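Local coordinates for stromal cell-derived factor 2-like protein (Arabidopsis thaliana, PDB 3MAL) that takes part in endoplasmic reticulum protein quality control and the unfolded protein response, in a complex with ERDJ3B and the chaperone BIP1, at residues Ser22-Met27 and Ile86-Met91; Thr31-His36 and Asp159-Arg164. One frame throughout, in Å; residues are numbered along the deposited sequence.

Interaction 1: residues Ser22-Met27 and Ile86-Met91; sequences SAIKLM and IRLQHM
Ile24 and Leu88 meet methyl to methyl with their side chains crossed at about a right angle, CD1 of Ile24 lying 4.1 Å from CD2 of Leu88. In Ile24 a chi1 of 68° tucks CG1 over its own backbone, and a near-trans chi2 then reaches CD1 out toward Leu88. The CA atoms of Ile24 and Leu88 stay 9.2 Å apart, roughly two strand spacings, because strand 64-67 runs between strands 23-28 and 85-90 and pairs with both; all three belong to the six-stranded antiparallel barrel of a beta-trefoil, the fold of MIR motifs. Two residues on, on the same face of the strand, Leu26 also points at 86-91, its CD2 stopping 4.6 Å from Leu88 CD1. Leu146 of strand 143-148 packs on both leucines and on Ile86, so the apolar layer continues across the barrel. Ala23, on the other face of its strand, meets Met91 instead: CB of Ala23 is 3.9 Å from SD of Met91. The thioether is the touching part, since the bend at chi3 (77°) leaves CE of Met91 5.0 Å from Ala23 CB. Ile65 lies against both residues of this more exposed pair.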
ATOM      1  N   SER A  22      -2.310   0.250  13.502  1.00  8.36           N
ATOM      2  CA  SER A  22      -3.295  -0.765  13.182  0.50  9.00           C
ATOM      3  C   SER A  22      -2.811  -1.670  12.044  1.00  8.95           C
ATOM      4  O   SER A  22      -1.955  -1.272  11.224  1.00  8.45           O
ATOM      5  CB  SER A  22      -4.638  -0.130  12.832  0.50  9.30           C
ATOM      6  OG  SER A  22      -4.658   0.168  11.458  0.50 12.00           O
ATOM      7  N   ALA A  23      -3.333  -2.899  12.034  1.00  8.05           N
ATOM      8  CA  ALA A  23      -3.065  -3.834  10.939  1.00  9.03           C
ATOM      9  C   ALA A  23      -4.257  -3.846   9.976  1.00  8.73           C
ATOM     10  O   ALA A  23      -5.412  -3.956  10.396  1.00  8.97           O
ATOM     11  CB  ALA A  23      -2.788  -5.241  11.460  1.00  8.47           C
ATOM     12  N   ILE A  24      -3.966  -3.704   8.685  1.00  8.62           N
ATOM     13  CA  ILE A  24      -5.016  -3.623   7.673  1.00  7.89           C
ATOM     14  C   ILE A  24      -4.716  -4.493   6.460  1.00  8.12           C
ATOM     15  O   ILE A  24      -3.556  -4.830   6.200  1.00  7.43           O
ATOM     16  CB  ILE A  24      -5.252  -2.163   7.179  1.00  8.07           C
ATOM     17  CG1 ILE A  24      -4.053  -1.644   6.372  1.00  8.29           C
ATOM     18  CG2 ILE A  24      -5.706  -1.255   8.359  1.00  8.23           C
ATOM     19  CD1 ILE A  24      -4.309  -0.331   5.620  1.00 10.44           C
ATOM     20  N   LYS A  25      -5.775  -4.859   5.742  1.00  7.72           N
ATOM     21  CA  LYS A  25      -5.655  -5.220   4.343  1.00  8.57           C
ATOM     22  C   LYS A  25      -6.158  -4.044   3.495  1.00  8.62           C
ATOM     23  O   LYS A  25      -6.951  -3.214   3.961  1.00  9.37           O
ATOM     24  CB  LYS A  25      -6.404  -6.504   4.038  1.00  8.80           C
ATOM     25  CG  LYS A  25      -5.909  -7.682   4.851  1.00  8.88           C
ATOM     26  CD  LYS A  25      -6.428  -9.006   4.276  1.00  9.65           C
ATOM     27  CE  LYS A  25      -5.866 -10.187   5.084  1.00 10.68           C
ATOM     28  NZ  LYS A  25      -6.448 -11.469   4.593  1.00 12.26           N
ATOM     29  N   LEU A  26      -5.621  -3.934   2.286  1.00  9.14           N
ATOM     30  CA  LEU A  26      -5.990  -2.883   1.361  1.00  9.57           C
ATOM     31  C   LEU A  26      -6.525  -3.531   0.099  1.00  9.80           C
ATOM     32  O   LEU A  26      -5.781  -4.201  -0.630  1.00  9.78           O
ATOM     33  CB  LEU A  26      -4.771  -2.000   1.064  1.00  9.71           C
ATOM     34  CG  LEU A  26      -5.124  -0.604   0.566  1.00 12.99           C
ATOM     35  CD1 LEU A  26      -5.702   0.288   1.686  1.00 11.05           C
ATOM     36  CD2 LEU A  26      -3.878   0.046  -0.090  1.00 16.16           C
ATOM     37  N   MET A  27      -7.823  -3.355  -0.146  1.00  9.18           N
ATOM     38  CA  MET A  27      -8.482  -3.974  -1.268  1.00  9.44           C
ATOM     39  C   MET A  27      -8.644  -2.994  -2.425  1.00  9.72           C
ATOM     40  O   MET A  27      -9.121  -1.868  -2.236  1.00  8.77           O
ATOM     41  CB  MET A  27      -9.851  -4.505  -0.841  1.00 10.35           C
ATOM     42  CG  MET A  27     -10.572  -5.315  -1.923  1.00 14.29           C
ATOM     43  SD  MET A  27     -12.309  -5.676  -1.556  1.00 22.46           S
ATOM     44  CE  MET A  27     -13.049  -4.116  -2.002  1.00 21.96           C
ATOM     45  N   ILE A  86       1.907   8.761   5.179  1.00  8.79           N
ATOM     46  CA  ILE A  86       1.967   7.497   5.919  1.00  8.36           C
ATOM     47  C   ILE A  86       2.967   6.521   5.289  1.00  7.78           C
ATOM     48  O   ILE A  86       3.462   6.731   4.155  1.00  7.43           O
ATOM     49  CB  ILE A  86       0.565   6.773   6.040  1.00  8.50           C
ATOM     50  CG1 ILE A  86       0.116   6.191   4.681  1.00  9.13           C
ATOM     51  CG2 ILE A  86      -0.507   7.704   6.655  1.00  7.84           C
ATOM     52  CD1 ILE A  86      -1.160   5.318   4.755  1.00  8.90           C
ATOM     53  N   ARG A  87       3.268   5.472   6.050  1.00  7.61           N
ATOM     54  CA  ARG A  87       4.062   4.337   5.580  1.00  7.12           C
ATOM     55  C   ARG A  87       3.197   3.080   5.824  1.00  7.38           C
ATOM     56  O   ARG A  87       2.377   3.048   6.760  1.00  5.81           O
ATOM     57  CB  ARG A  87       5.394   4.249   6.336  1.00  7.02           C
ATOM     58  CG  ARG A  87       6.348   5.444   6.081  1.00  9.59           C
ATOM     59  CD  ARG A  87       7.729   5.288   6.750  1.00  7.28           C
ATOM     60  NE  ARG A  87       7.626   5.272   8.197  1.00  8.47           N
ATOM     61  CZ  ARG A  87       8.570   4.851   9.031  1.00 11.39           C
ATOM     62  NH1 ARG A  87       9.731   4.390   8.582  1.00 10.02           N
ATOM     63  NH2 ARG A  87       8.324   4.854  10.327  1.00 10.71           N
ATOM     64  N   LEU A  88       3.353   2.072   4.967  1.00  7.01           N
ATOM     65  CA  LEU A  88       2.692   0.796   5.163  1.00  6.97           C
ATOM     66  C   LEU A  88       3.774  -0.255   5.260  1.00  6.56           C
ATOM     67  O   LEU A  88       4.503  -0.482   4.309  1.00  6.22           O
ATOM     68  CB  LEU A  88       1.716   0.475   4.003  1.00  7.00           C
ATOM     69  CG  LEU A  88       0.462   1.352   3.950  1.00  9.22           C
ATOM     70  CD1 LEU A  88      -0.294   1.077   2.634  1.00  9.01           C
ATOM     71  CD2 LEU A  88      -0.444   1.081   5.170  1.00  9.82           C
ATOM     72  N   GLN A  89       3.905  -0.871   6.434  1.00  7.28           N
ATOM     73  CA  GLN A  89       4.966  -1.858   6.615  1.00  7.59           C
ATOM     74  C   GLN A  89       4.349  -3.244   6.533  1.00  7.01           C
ATOM     75  O   GLN A  89       3.409  -3.532   7.243  1.00  8.08           O
ATOM     76  CB  GLN A  89       5.678  -1.655   7.957  1.00  8.44           C
ATOM     77  CG  GLN A  89       6.914  -2.552   8.099  1.00  8.52           C
ATOM     78  CD  GLN A  89       7.637  -2.356   9.432  1.00 11.34           C
ATOM     79  OE1 GLN A  89       7.015  -2.048  10.460  1.00 12.76           O
ATOM     80  NE2 GLN A  89       8.953  -2.559   9.419  1.00  8.71           N
ATOM     81  N   HIS A  90       4.899  -4.090   5.671  1.00  7.06           N
ATOM     82  CA  HIS A  90       4.441  -5.461   5.476  1.00  7.24           C
ATOM     83  C   HIS A  90       4.711  -6.242   6.757  1.00  7.76           C
ATOM     84  O   HIS A  90       5.850  -6.285   7.235  1.00  7.90           O
ATOM     85  CB  HIS A  90       5.198  -6.088   4.289  1.00  6.71           C
ATOM     86  CG  HIS A  90       4.616  -7.380   3.803  1.00  6.64           C
ATOM     87  ND1 HIS A  90       5.342  -8.557   3.776  1.00  7.70           N
ATOM     88  CD2 HIS A  90       3.394  -7.680   3.297  1.00  5.70           C
ATOM     89  CE1 HIS A  90       4.587  -9.526   3.287  1.00  6.61           C
ATOM     90  NE2 HIS A  90       3.398  -9.025   2.997  1.00  5.15           N
ATOM     91  N   MET A  91       3.673  -6.860   7.315  1.00  7.66           N
ATOM     92  CA  MET A  91       3.809  -7.505   8.615  1.00  7.95           C
ATOM     93  C   MET A  91       4.770  -8.686   8.577  1.00  8.29           C
ATOM     94  O   MET A  91       5.572  -8.869   9.496  1.00  8.74           O
ATOM     95  CB  MET A  91       2.463  -7.976   9.150  1.00  8.96           C
ATOM     96  CG  MET A  91       1.642  -6.920   9.871  1.00 11.34           C
ATOM     97  SD  MET A  91       0.230  -7.683  10.734  1.00 14.63           S
ATOM     98  CE  MET A  91       0.996  -8.389  12.173  1.00 14.08           C
TER

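Interaction 2: residues Thr31-His36 and Asp159-Arg164; sequences TKFRLH and DKKYQR. With EDO (1,2-ethanediol), chain F; SO4 (sulfate ion), chain D.
A lysine ammonium that approaches a phenyl ring obliquely is the odd feature here: NZ of Lys161 lies 3.6 Å from CZ of Phe33, and the two side chains cross nearly perpendicularly. Bends at the third and fourth torsions of Lys161 (chi4 -94°) turn NZ back to the ring and also toward Asp159, whose OD1 is 3.4 Å from NZ in a weak salt bridge. That carboxylate would probably help to stabilise a positive charge beside the aromatic carbon. Phe33 is hemmed in at its rim by its own loop, where Thr31 O lies in the ring plane, 3.4 Å from Phe33 CD1; Pro55 and Gln170 also touch the side chain. A looser van der Waals approach brings CG2 of Thr31 to 4.3 Å from Asp159 N. Farther out, two probable crystallisation additives bind: ethanediol O2 accepts a hydrogen bond from Gln163 N at 3.2 Å and a weak one from Arg164 N, and sulfate O3 a weak one from Arg164 NH1 at the guanidinium edge. Phe33 precedes strand 34-38, while Lys161 lies in the far part of the interrupted strand 154-161; the contact thus joins the first and third MIR motifs at the surface of the hairpin cap of the beta-trefoil.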
ATOM      1  N   THR A  31     -11.093  -4.659  -8.807  1.00 11.84           N
ATOM      2  CA  THR A  31     -10.898  -6.097  -8.943  1.00 11.92           C
ATOM      3  C   THR A  31     -11.111  -6.897  -7.649  1.00 11.83           C
ATOM      4  O   THR A  31     -11.233  -8.128  -7.687  1.00 12.09           O
ATOM      5  CB  THR A  31      -9.471  -6.412  -9.420  1.00 11.75           C
ATOM      6  OG1 THR A  31      -8.551  -5.999  -8.405  1.00  8.76           O
ATOM      7  CG2 THR A  31      -9.160  -5.704 -10.735  1.00 10.59           C
ATOM      8  N   LYS A  32     -11.121  -6.205  -6.504  1.00 10.68           N
ATOM      9  CA  LYS A  32     -11.247  -6.860  -5.197  1.00 10.94           C
ATOM     10  C   LYS A  32      -9.978  -7.616  -4.732  1.00 10.26           C
ATOM     11  O   LYS A  32      -9.992  -8.240  -3.679  1.00  9.65           O
ATOM     12  CB  LYS A  32     -12.486  -7.781  -5.128  1.00 10.93           C
ATOM     13  CG  LYS A  32     -13.800  -7.170  -5.703  1.00 12.22           C
ATOM     14  CD  LYS A  32     -14.166  -5.850  -5.028  1.00 13.18           C
ATOM     15  CE  LYS A  32     -15.457  -5.273  -5.659  1.00 16.05           C
ATOM     16  NZ  LYS A  32     -15.738  -3.881  -5.181  1.00 17.65           N
ATOM     17  N   PHE A  33      -8.889  -7.540  -5.499  1.00  9.15           N
ATOM     18  CA  PHE A  33      -7.614  -8.159  -5.078  1.00  8.02           C
ATOM     19  C   PHE A  33      -6.975  -7.392  -3.912  1.00  8.00           C
ATOM     20  O   PHE A  33      -7.179  -6.179  -3.755  1.00  7.61           O
ATOM     21  CB  PHE A  33      -6.623  -8.282  -6.265  1.00  8.12           C
ATOM     22  CG  PHE A  33      -6.924  -9.452  -7.217  1.00  9.20           C
ATOM     23  CD1 PHE A  33      -8.226  -9.685  -7.697  1.00  9.78           C
ATOM     24  CD2 PHE A  33      -5.900 -10.300  -7.643  1.00  9.40           C
ATOM     25  CE1 PHE A  33      -8.500 -10.773  -8.575  1.00 10.51           C
ATOM     26  CE2 PHE A  33      -6.153 -11.365  -8.515  1.00  8.88           C
ATOM     27  CZ  PHE A  33      -7.471 -11.603  -8.985  1.00 10.93           C
ATOM     28  N   ARG A  34      -6.197  -8.097  -3.094  1.00  6.76           N
ATOM     29  CA  ARG A  34      -5.587  -7.476  -1.928  1.00  7.34           C
ATOM     30  C   ARG A  34      -4.101  -7.138  -2.140  1.00  6.65           C
ATOM     31  O   ARG A  34      -3.333  -7.929  -2.682  1.00  6.50           O
ATOM     32  CB  ARG A  34      -5.720  -8.375  -0.691  1.00  7.72           C
ATOM     33  CG  ARG A  34      -7.071  -8.422  -0.086  1.00 10.58           C
ATOM     34  CD  ARG A  34      -7.874  -9.560  -0.698  1.00 17.63           C
ATOM     35  NE  ARG A  34      -8.893 -10.053   0.217  1.00 22.36           N
ATOM     36  CZ  ARG A  34     -10.191  -9.896   0.017  1.00 25.06           C
ATOM     37  NH1 ARG A  34     -10.612  -9.291  -1.088  1.00 26.13           N
ATOM     38  NH2 ARG A  34     -11.064 -10.361   0.898  1.00 25.86           N
ATOM     39  N   LEU A  35      -3.698  -5.961  -1.672  1.00  6.52           N
ATOM     40  CA  LEU A  35      -2.285  -5.599  -1.662  1.00  6.36           C
ATOM     41  C   LEU A  35      -1.486  -6.654  -0.883  1.00  6.54           C
ATOM     42  O   LEU A  35      -1.811  -6.977   0.263  1.00  6.29           O
ATOM     43  CB  LEU A  35      -2.110  -4.179  -1.079  1.00  5.51           C
ATOM     44  CG  LEU A  35      -0.710  -3.545  -1.190  1.00  5.46           C
ATOM     45  CD1 LEU A  35      -0.379  -3.221  -2.668  1.00  4.21           C
ATOM     46  CD2 LEU A  35      -0.582  -2.302  -0.277  1.00  3.90           C
ATOM     47  N   HIS A  36      -0.430  -7.179  -1.510  1.00  6.71           N
ATOM     48  CA  HIS A  36       0.229  -8.377  -1.057  1.00  6.41           C
ATOM     49  C   HIS A  36       1.745  -8.327  -1.315  1.00  6.21           C
ATOM     50  O   HIS A  36       2.223  -7.746  -2.306  1.00  6.27           O
ATOM     51  CB  HIS A  36      -0.431  -9.571  -1.782  1.00  6.70           C
ATOM     52  CG  HIS A  36       0.279 -10.886  -1.642  1.00  6.61           C
ATOM     53  ND1 HIS A  36       1.266 -11.290  -2.511  1.00  8.13           N
ATOM     54  CD2 HIS A  36       0.055 -11.938  -0.816  1.00  5.16           C
ATOM     55  CE1 HIS A  36       1.673 -12.503  -2.179  1.00  7.09           C
ATOM     56  NE2 HIS A  36       0.947 -12.920  -1.158  1.00  7.66           N
ATOM     57  N   ASP A 159      -6.480  -5.826 -14.044  1.00 10.46           N
ATOM     58  CA  ASP A 159      -6.578  -7.218 -14.447  1.00 12.25           C
ATOM     59  C   ASP A 159      -5.435  -7.538 -15.432  1.00 12.18           C
ATOM     60  O   ASP A 159      -5.676  -7.875 -16.593  1.00 12.30           O
ATOM     61  CB  ASP A 159      -7.945  -7.425 -15.106  1.00 12.84           C
ATOM     62  CG  ASP A 159      -8.243  -8.871 -15.405  1.00 16.35           C
ATOM     63  OD1 ASP A 159      -7.685  -9.760 -14.739  1.00 19.66           O
ATOM     64  OD2 ASP A 159      -9.032  -9.108 -16.335  1.00 20.80           O
ATOM     65  N   LYS A 160      -4.201  -7.396 -14.953  1.00 11.65           N
ATOM     66  CA  LYS A 160      -2.985  -7.757 -15.691  1.00 12.36           C
ATOM     67  C   LYS A 160      -2.193  -8.654 -14.762  1.00 12.06           C
ATOM     68  O   LYS A 160      -1.762  -8.207 -13.703  1.00 11.90           O
ATOM     69  CB  LYS A 160      -2.189  -6.504 -16.092  1.00 12.31           C
ATOM     70  CG  LYS A 160      -2.990  -5.578 -17.019  1.00 15.08           C
ATOM     71  CD  LYS A 160      -2.088  -4.570 -17.722  1.00 19.78           C
ATOM     72  CE  LYS A 160      -2.893  -3.525 -18.511  1.00 21.02           C
ATOM     73  NZ  LYS A 160      -3.247  -4.015 -19.869  1.00 25.02           N
ATOM     74  N   LYS A 161      -2.037  -9.930 -15.145  1.00 12.42           N
ATOM     75  CA  LYS A 161      -1.605 -10.950 -14.200  1.00 12.26           C
ATOM     76  C   LYS A 161      -0.301 -11.640 -14.558  1.00 12.21           C
ATOM     77  O   LYS A 161      -0.010 -11.865 -15.734  1.00 11.27           O
ATOM     78  CB  LYS A 161      -2.677 -12.034 -14.054  1.00 13.13           C
ATOM     79  CG  LYS A 161      -4.047 -11.569 -13.608  1.00 13.81           C
ATOM     80  CD  LYS A 161      -4.880 -12.814 -13.361  1.00 17.91           C
ATOM     81  CE  LYS A 161      -6.342 -12.653 -13.712  1.00 22.87           C
ATOM     82  NZ  LYS A 161      -7.143 -12.252 -12.534  1.00 23.27           N
ATOM     83  N   TYR A 162       0.465 -12.005 -13.529  1.00 11.44           N
ATOM     84  CA  TYR A 162       1.637 -12.874 -13.699  1.00 11.63           C
ATOM     85  C   TYR A 162       1.169 -14.285 -14.087  1.00 12.38           C
ATOM     86  O   TYR A 162       0.011 -14.636 -13.859  1.00 11.41           O
ATOM     87  CB  TYR A 162       2.493 -12.869 -12.409  1.00 11.15           C
ATOM     88  CG  TYR A 162       2.994 -11.471 -12.080  1.00  8.57           C
ATOM     89  CD1 TYR A 162       2.418 -10.715 -11.063  1.00  8.14           C
ATOM     90  CD2 TYR A 162       4.011 -10.891 -12.833  1.00  8.19           C
ATOM     91  CE1 TYR A 162       2.873  -9.410 -10.782  1.00  8.04           C
ATOM     92  CE2 TYR A 162       4.465  -9.611 -12.585  1.00  8.39           C
ATOM     93  CZ  TYR A 162       3.902  -8.869 -11.559  1.00  9.03           C
ATOM     94  OH  TYR A 162       4.377  -7.600 -11.349  1.00  7.47           O
ATOM     95  N   GLN A 163       2.049 -15.076 -14.700  1.00 14.20           N
ATOM     96  CA  GLN A 163       1.660 -16.422 -15.139  1.00 16.83           C
ATOM     97  C   GLN A 163       2.463 -17.562 -14.535  1.00 17.24           C
ATOM     98  O   GLN A 163       1.881 -18.463 -13.924  1.00 18.06           O
ATOM     99  CB  GLN A 163       1.656 -16.531 -16.664  1.00 17.73           C
ATOM    100  CG  GLN A 163       0.324 -16.093 -17.272  1.00 22.98           C
ATOM    101  CD  GLN A 163       0.367 -14.667 -17.721  1.00 28.73           C
ATOM    102  OE1 GLN A 163       1.401 -14.193 -18.210  1.00 31.96           O
ATOM    103  NE2 GLN A 163      -0.751 -13.956 -17.554  1.00 31.52           N
ATOM    104  N   ARG A 164       3.781 -17.506 -14.654  1.00 17.33           N
ATOM    105  CA  ARG A 164       4.632 -18.616 -14.210  1.00 18.77           C
ATOM    106  C   ARG A 164       4.897 -18.649 -12.692  1.00 18.68           C
ATOM    107  O   ARG A 164       4.539 -19.636 -12.038  1.00 20.47           O
ATOM    108  CB  ARG A 164       5.931 -18.668 -15.028  1.00 18.50           C
ATOM    109  CG  ARG A 164       5.696 -19.139 -16.479  1.00 20.56           C
ATOM    110  CD  ARG A 164       6.944 -19.023 -17.307  1.00 24.64           C
ATOM    111  NE  ARG A 164       6.657 -18.312 -18.547  1.00 30.48           N
ATOM    112  CZ  ARG A 164       6.587 -18.860 -19.755  1.00 32.82           C
ATOM    113  NH1 ARG A 164       6.310 -18.084 -20.792  1.00 34.29           N
ATOM    114  NH2 ARG A 164       6.820 -20.160 -19.942  1.00 34.85           N
TER
HETATM  115  C1  EDO F 219       7.339 -14.287 -16.119  1.00 18.38           C
HETATM  116  O1  EDO F 219       8.421 -15.241 -16.220  1.00 21.52           O
HETATM  117  C2  EDO F 219       6.070 -15.091 -16.338  1.00 18.16           C
HETATM  118  O2  EDO F 219       5.052 -14.552 -15.529  1.00 20.63           O
HETATM  119  S   SO4 D   2       5.879 -14.289 -21.849  1.00 36.18           S
HETATM  120  O1  SO4 D   2       4.612 -13.564 -22.050  1.00 34.42           O
HETATM  121  O2  SO4 D   2       6.214 -14.428 -20.416  1.00 35.77           O
HETATM  122  O3  SO4 D   2       5.925 -15.634 -22.432  1.00 35.65           O
HETATM  123  O4  SO4 D   2       6.906 -13.547 -22.578  1.00 35.17           O

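How the interactions relate
From the N terminus, residues 22-27 come first, on a barrel strand, and a short turn leads into 31-36, whose second half starts the next strand, 34-38. Interaction 1 closes a loop of 58 residues when the chain returns at 86-91, linking MIR 1 to MIR 2 over the intervening strand 64-67. Interaction 2 closes one of 122 residues at 159-164, linking MIR 1 to MIR 3 near the surface. Because the segments alternate along the chain, the two loops cross and neither nests in the other. Their centres are about 17 Å apart, yet the first segments touch: Leu26 O and Leu35 N, 2.9 Å apart, form a probable hydrogen bond that ties barrel strand to hairpin strand.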